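Local coordinates for protein PHO85 cyclin-10 (Saccharomyces cerevisiae, PDB 4KRD) that serves as a cyclin partner of the cyclin-dependent kinase PHO85, directing it to phosphorylate and restrain glycogen synthase and so limiting glycogen accumulation, at residues Arg142-Thr145 against Lys146-Asp150; Lys166-Leu169 against Thr170-Glu173. One frame throughout, in Å; residues are numbered along the deposited sequence.

Contact 1: residues Arg142-Thr145 against Lys146-Asp150; sequences RLST and KLLED
K146 lies across the flat end of R142: its CE sits over one face of the guanidinium, offset toward the rim and 3.6 Å from R142 NE. R142 CG is anti to the backbone N (chi1 179°), and a bend at chi2 turns the guanidinium under the extended lysine. R142 NH2 and K146 NZ stand 3.9 Å apart, a closeness probably eased by the carboxylate of E173, salt-bridged to both side chains; R142 NH1 also bonds H153 O, and K146 NZ the backbone of another protein chain.

The tight part is behind this pair. R142 O accepts from K146 N (3.3 Å) and from T145 OG1 (2.8 Å), both on one face of its carbonyl plane; the threonine hydroxyl reaches back because chi1 of 65° puts it between its own backbone N and carbonyl carbon. One turn on, T145 O receives E149 N at 2.8 Å and, weakly, L148 N, where the helix ends and E149 leaves helical geometry. S144 OG touches L148 CD1 at 3.6 Å.

The less enclosed side carries L147, partly exposed and bordered by the other protein chain, its CG resting on L143 O (3.4 Å). In the cyclin domain this last part of helix 130-148 puts L148 and S144, whose OG bonds V101 O, against helix 99-113, buried L143 against helix 166-180, and R142 beside helix 155-162.

Contact 2: residues Lys166-Leu169 against Thr170-Glu173; sequences KRLL and TKLE
L172 N donates to L168 O at 2.8 Å, and the same two residues meet through their side chains. L168 CD1 lies 4.0 Å from L172 CG, and L172 CD1 is equally far from L168 CG, so the branched ends cross obliquely in van der Waals contact. L172 CG, beside its own backbone N (chi1 -66°), also rests on L168 O at 3.4 Å. Replacing L172 by an alanine would probably leave the end of L168 without its neighbour one turn on, and open a gap beside R135 and F74.

One residue further along, E173 N reaches L169 O at 2.9 Å, and E173 CG comes within 3.3 Å of that oxygen before the chain extends onward. On the exposed side R167 NE and K171 NZ are 6.4 Å apart. R167 NH1 turns instead to an acidic side chain of another protein chain, with which it forms a salt bridge.

These i to i+4 pairs divide the start of helix 166-180 by chemistry: the leucines bind it to helix 130-148, whereas E173 OE1 bonds the backbone of the other protein chain, consistent with this polar side facing the kinase that the cyclin binds.

Overall arrangement
Both contacts are local, within one helix each of the cyclin domain, but contact 1 runs past the end of helix 130-148 and contact 2 opens helix 166-180. Contact 1, centred about 13 Å from the centre of the chain, is almost wholly buried; contact 2, its centre at about 16 Å, is only partly so and keeps R167 and K171 exposed. They meet at E173 OE2, 2.8 Å from K146 NZ and 3.1 Å from R142 NE, while R142 CG packs on L169 CD1. Cations thus come from contact 1 and the carboxylate from contact 2. K146 and E173 both also bond partner backbone, consistent with the Lys-Glu pair through which cyclins engage their kinases.

Contact 1: residues Arg142-Thr145 against Lys146-Asp150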
ATOM      1  N   ARG B 142       8.204   5.580 -13.758  1.00 31.04           N
ATOM      2  CA  ARG B 142       8.086   4.144 -13.510  1.00 30.94           C
ATOM      3  C   ARG B 142       7.639   3.879 -12.083  1.00 28.65           C
ATOM      4  O   ARG B 142       6.736   3.077 -11.842  1.00 32.43           O
ATOM      5  CB  ARG B 142       9.408   3.423 -13.829  1.00 31.66           C
ATOM      6  CG  ARG B 142       9.386   1.907 -13.567  1.00 31.38           C
ATOM      7  CD  ARG B 142       8.351   1.184 -14.437  1.00 30.43           C
ATOM      8  NE  ARG B 142       8.570  -0.266 -14.443  1.00 34.05           N
ATOM      9  CZ  ARG B 142       7.746  -1.139 -15.008  1.00 34.63           C
ATOM     10  NH1 ARG B 142       6.646  -0.708 -15.608  1.00 34.93           N
ATOM     11  NH2 ARG B 142       8.017  -2.433 -14.967  1.00 33.85           N
ATOM     12  N   LEU B 143       8.254   4.577 -11.134  1.00 30.35           N
ATOM     13  CA  LEU B 143       7.920   4.424  -9.722  1.00 30.78           C
ATOM     14  C   LEU B 143       6.478   4.867  -9.490  1.00 30.96           C
ATOM     15  O   LEU B 143       5.723   4.235  -8.749  1.00 29.34           O
ATOM     16  CB  LEU B 143       8.896   5.254  -8.867  1.00 28.13           C
ATOM     17  CG  LEU B 143       9.287   4.729  -7.489  1.00 39.82           C
ATOM     18  CD1 LEU B 143       9.502   3.223  -7.536  1.00 38.22           C
ATOM     19  CD2 LEU B 143      10.546   5.438  -6.961  1.00 33.87           C
ATOM     20  N   SER B 144       6.097   5.958 -10.145  1.00 26.33           N
ATOM     21  CA  SER B 144       4.747   6.479 -10.038  1.00 27.85           C
ATOM     22  C   SER B 144       3.691   5.444 -10.435  1.00 32.89           C
ATOM     23  O   SER B 144       2.707   5.246  -9.710  1.00 29.44           O
ATOM     24  CB  SER B 144       4.588   7.754 -10.887  1.00 29.68           C
ATOM     25  OG  SER B 144       3.221   8.117 -10.944  1.00 36.92           O
ATOM     26  N   THR B 145       3.886   4.784 -11.577  1.00 31.87           N
ATOM     27  CA  THR B 145       2.924   3.780 -12.022  1.00 28.90           C
ATOM     28  C   THR B 145       2.812   2.624 -11.019  1.00 32.43           C
ATOM     29  O   THR B 145       1.725   2.100 -10.799  1.00 34.00           O
ATOM     30  CB  THR B 145       3.241   3.196 -13.432  1.00 32.73           C
ATOM     31  OG1 THR B 145       4.478   2.473 -13.398  1.00 27.85           O
ATOM     32  CG2 THR B 145       3.288   4.303 -14.494  1.00 34.63           C
ATOM     33  N   LYS B 146       3.930   2.254 -10.401  1.00 30.96           N
ATOM     34  CA  LYS B 146       3.947   1.145  -9.446  1.00 30.80           C
ATOM     35  C   LYS B 146       3.310   1.512  -8.096  1.00 33.59           C
ATOM     36  O   LYS B 146       2.785   0.648  -7.398  1.00 36.38           O
ATOM     37  CB  LYS B 146       5.378   0.627  -9.256  1.00 30.91           C
ATOM     38  CG  LYS B 146       5.874  -0.183 -10.434  1.00 35.22           C
ATOM     39  CD  LYS B 146       7.188  -0.897 -10.178  1.00 30.30           C
ATOM     40  CE  LYS B 146       7.538  -1.812 -11.355  1.00 35.40           C
ATOM     41  NZ  LYS B 146       8.822  -2.530 -11.170  1.00 35.91           N
ATOM     42  N   LEU B 147       3.378   2.790  -7.729  1.00 32.36           N
ATOM     43  CA  LEU B 147       2.661   3.317  -6.567  1.00 34.99           C
ATOM     44  C   LEU B 147       1.152   3.408  -6.786  1.00 32.94           C
ATOM     45  O   LEU B 147       0.377   3.446  -5.826  1.00 36.45           O
ATOM     46  CB  LEU B 147       3.157   4.715  -6.234  1.00 26.13           C
ATOM     47  CG  LEU B 147       4.540   4.863  -5.608  1.00 27.94           C
ATOM     48  CD1 LEU B 147       4.921   6.343  -5.597  1.00 28.20           C
ATOM     49  CD2 LEU B 147       4.558   4.310  -4.204  1.00 29.01           C
ATOM     50  N   LEU B 148       0.737   3.460  -8.046  1.00 29.97           N
ATOM     51  CA  LEU B 148      -0.644   3.822  -8.391  1.00 35.80           C
ATOM     52  C   LEU B 148      -1.491   2.708  -8.991  1.00 38.03           C
ATOM     53  O   LEU B 148      -2.671   2.568  -8.668  1.00 40.24           O
ATOM     54  CB  LEU B 148      -0.637   4.970  -9.402  1.00 33.49           C
ATOM     55  CG  LEU B 148      -0.446   6.377  -8.860  1.00 35.50           C
ATOM     56  CD1 LEU B 148      -0.158   7.321 -10.020  1.00 33.52           C
ATOM     57  CD2 LEU B 148      -1.684   6.807  -8.095  1.00 38.60           C
ATOM     58  N   GLU B 149      -0.911   1.950  -9.908  1.00 37.97           N
ATOM     59  CA  GLU B 149      -1.719   1.034 -10.710  1.00 40.35           C
ATOM     60  C   GLU B 149      -1.552  -0.418 -10.297  1.00 38.33           C
ATOM     61  O   GLU B 149      -0.446  -0.860 -10.001  1.00 32.42           O
ATOM     62  CB  GLU B 149      -1.380   1.197 -12.188  1.00 41.53           C
ATOM     63  CG  GLU B 149      -1.653   2.593 -12.741  1.00 45.22           C
ATOM     64  CD  GLU B 149      -3.125   2.856 -13.003  1.00 52.95           C
ATOM     65  OE1 GLU B 149      -3.969   2.004 -12.647  1.00 54.38           O
ATOM     66  OE2 GLU B 149      -3.436   3.923 -13.570  1.00 60.03           O
ATOM     67  N   ASP B 150      -2.651  -1.170 -10.285  1.00 33.99           N
ATOM     68  CA  ASP B 150      -2.569  -2.600 -10.003  1.00 37.07           C
ATOM     69  C   ASP B 150      -1.913  -3.340 -11.142  1.00 35.81           C
ATOM     70  O   ASP B 150      -1.294  -4.381 -10.948  1.00 37.67           O
ATOM     71  CB  ASP B 150      -3.954  -3.187  -9.741  1.00 41.11           C
ATOM     72  CG  ASP B 150      -4.491  -2.807  -8.387  1.00 40.92           C
ATOM     73  OD1 ASP B 150      -3.679  -2.474  -7.495  1.00 40.29           O
ATOM     74  OD2 ASP B 150      -5.722  -2.843  -8.205  1.00 45.74           O
TER

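Contact 2: residues Lys166-Leu169 against Thr170-Glu173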
ATOM      1  N   LYS B 166      16.892  -3.287 -19.481  1.00 42.64           N
ATOM      2  CA  LYS B 166      16.068  -3.641 -18.340  1.00 45.74           C
ATOM      3  C   LYS B 166      16.885  -3.526 -17.061  1.00 40.88           C
ATOM      4  O   LYS B 166      16.365  -3.156 -16.011  1.00 41.06           O
ATOM      5  CB  LYS B 166      15.500  -5.043 -18.517  1.00 47.86           C
ATOM      6  CG  LYS B 166      14.517  -5.142 -19.676  1.00 49.13           C
ATOM      7  CD  LYS B 166      13.898  -6.516 -19.760  1.00 47.66           C
ATOM      8  CE  LYS B 166      14.964  -7.561 -20.019  1.00 52.57           C
ATOM      9  NZ  LYS B 166      15.613  -7.364 -21.346  1.00 54.71           N
ATOM     10  N   ARG B 167      18.174  -3.817 -17.161  1.00 45.01           N
ATOM     11  CA  ARG B 167      19.061  -3.740 -16.007  1.00 43.36           C
ATOM     12  C   ARG B 167      19.178  -2.300 -15.507  1.00 39.93           C
ATOM     13  O   ARG B 167      19.109  -2.044 -14.306  1.00 37.91           O
ATOM     14  CB  ARG B 167      20.428  -4.338 -16.350  1.00 48.42           C
ATOM     15  CG  ARG B 167      21.587  -3.862 -15.481  1.00 50.89           C
ATOM     16  CD  ARG B 167      22.811  -4.773 -15.654  1.00 62.76           C
ATOM     17  NE  ARG B 167      22.616  -6.103 -15.062  1.00 69.69           N
ATOM     18  CZ  ARG B 167      22.137  -7.169 -15.707  1.00 70.90           C
ATOM     19  NH1 ARG B 167      21.789  -7.090 -16.988  1.00 68.16           N
ATOM     20  NH2 ARG B 167      22.006  -8.329 -15.066  1.00 67.21           N
ATOM     21  N   LEU B 168      19.335  -1.360 -16.430  1.00 39.52           N
ATOM     22  CA  LEU B 168      19.373   0.053 -16.064  1.00 36.80           C
ATOM     23  C   LEU B 168      18.052   0.520 -15.437  1.00 34.41           C
ATOM     24  O   LEU B 168      18.054   1.225 -14.433  1.00 35.88           O
ATOM     25  CB  LEU B 168      19.726   0.928 -17.276  1.00 39.58           C
ATOM     26  CG  LEU B 168      19.783   2.435 -17.008  1.00 40.61           C
ATOM     27  CD1 LEU B 168      20.793   2.773 -15.925  1.00 40.29           C
ATOM     28  CD2 LEU B 168      20.083   3.211 -18.279  1.00 45.35           C
ATOM     29  N   LEU B 169      16.933   0.122 -16.032  1.00 34.56           N
ATOM     30  CA  LEU B 169      15.614   0.489 -15.520  1.00 35.85           C
ATOM     31  C   LEU B 169      15.454   0.086 -14.054  1.00 35.27           C
ATOM     32  O   LEU B 169      14.999   0.871 -13.224  1.00 31.39           O
ATOM     33  CB  LEU B 169      14.499  -0.133 -16.366  1.00 35.83           C
ATOM     34  CG  LEU B 169      13.060   0.194 -15.938  1.00 33.36           C
ATOM     35  CD1 LEU B 169      12.835   1.695 -15.767  1.00 30.01           C
ATOM     36  CD2 LEU B 169      12.044  -0.386 -16.895  1.00 35.38           C
ATOM     37  N   THR B 170      15.849  -1.139 -13.740  1.00 32.91           N
ATOM     38  CA  THR B 170      15.814  -1.613 -12.370  1.00 32.41           C
ATOM     39  C   THR B 170      16.700  -0.752 -11.478  1.00 33.54           C
ATOM     40  O   THR B 170      16.303  -0.388 -10.369  1.00 28.79           O
ATOM     41  CB  THR B 170      16.237  -3.085 -12.285  1.00 37.08           C
ATOM     42  OG1 THR B 170      15.353  -3.855 -13.105  1.00 35.59           O
ATOM     43  CG2 THR B 170      16.183  -3.594 -10.832  1.00 34.48           C
ATOM     44  N   LYS B 171      17.883  -0.436 -11.949  1.00 34.41           N
ATOM     45  CA  LYS B 171      18.806   0.361 -11.200  1.00 31.00           C
ATOM     46  C   LYS B 171      18.252   1.758 -10.912  1.00 32.50           C
ATOM     47  O   LYS B 171      18.451   2.298  -9.861  1.00 33.10           O
ATOM     48  CB  LYS B 171      20.121   0.439 -11.946  1.00 20.00           C
ATOM     49  CG  LYS B 171      21.178   1.171 -11.225  1.00 20.00           C
ATOM     50  CD  LYS B 171      22.428   1.314 -12.031  1.00 20.00           C
ATOM     51  CE  LYS B 171      23.237   0.058 -11.991  1.00 20.00           C
ATOM     52  NZ  LYS B 171      24.064  -0.184 -13.228  1.00 20.00           N
ATOM     53  N   LEU B 172      17.560   2.322 -11.879  1.00 32.34           N
ATOM     54  CA  LEU B 172      16.956   3.639 -11.730  1.00 37.10           C
ATOM     55  C   LEU B 172      15.740   3.650 -10.792  1.00 32.66           C
ATOM     56  O   LEU B 172      15.608   4.565  -9.980  1.00 29.76           O
ATOM     57  CB  LEU B 172      16.592   4.216 -13.096  1.00 35.98           C
ATOM     58  CG  LEU B 172      17.798   4.539 -13.996  1.00 33.32           C
ATOM     59  CD1 LEU B 172      17.317   5.108 -15.309  1.00 36.33           C
ATOM     60  CD2 LEU B 172      18.789   5.491 -13.288  1.00 35.24           C
ATOM     61  N   GLU B 173      14.859   2.656 -10.903  1.00 31.43           N
ATOM     62  CA  GLU B 173      13.746   2.523  -9.944  1.00 32.71           C
ATOM     63  C   GLU B 173      14.247   2.544  -8.509  1.00 31.45           C
ATOM     64  O   GLU B 173      13.710   3.250  -7.666  1.00 27.86           O
ATOM     65  CB  GLU B 173      12.996   1.200 -10.118  1.00 30.03           C
ATOM     66  CG  GLU B 173      12.263   1.017 -11.412  1.00 34.64           C
ATOM     67  CD  GLU B 173      11.615  -0.370 -11.497  1.00 33.65           C
ATOM     68  OE1 GLU B 173      12.236  -1.356 -11.058  1.00 35.45           O
ATOM     69  OE2 GLU B 173      10.492  -0.465 -12.016  1.00 42.50           O
TER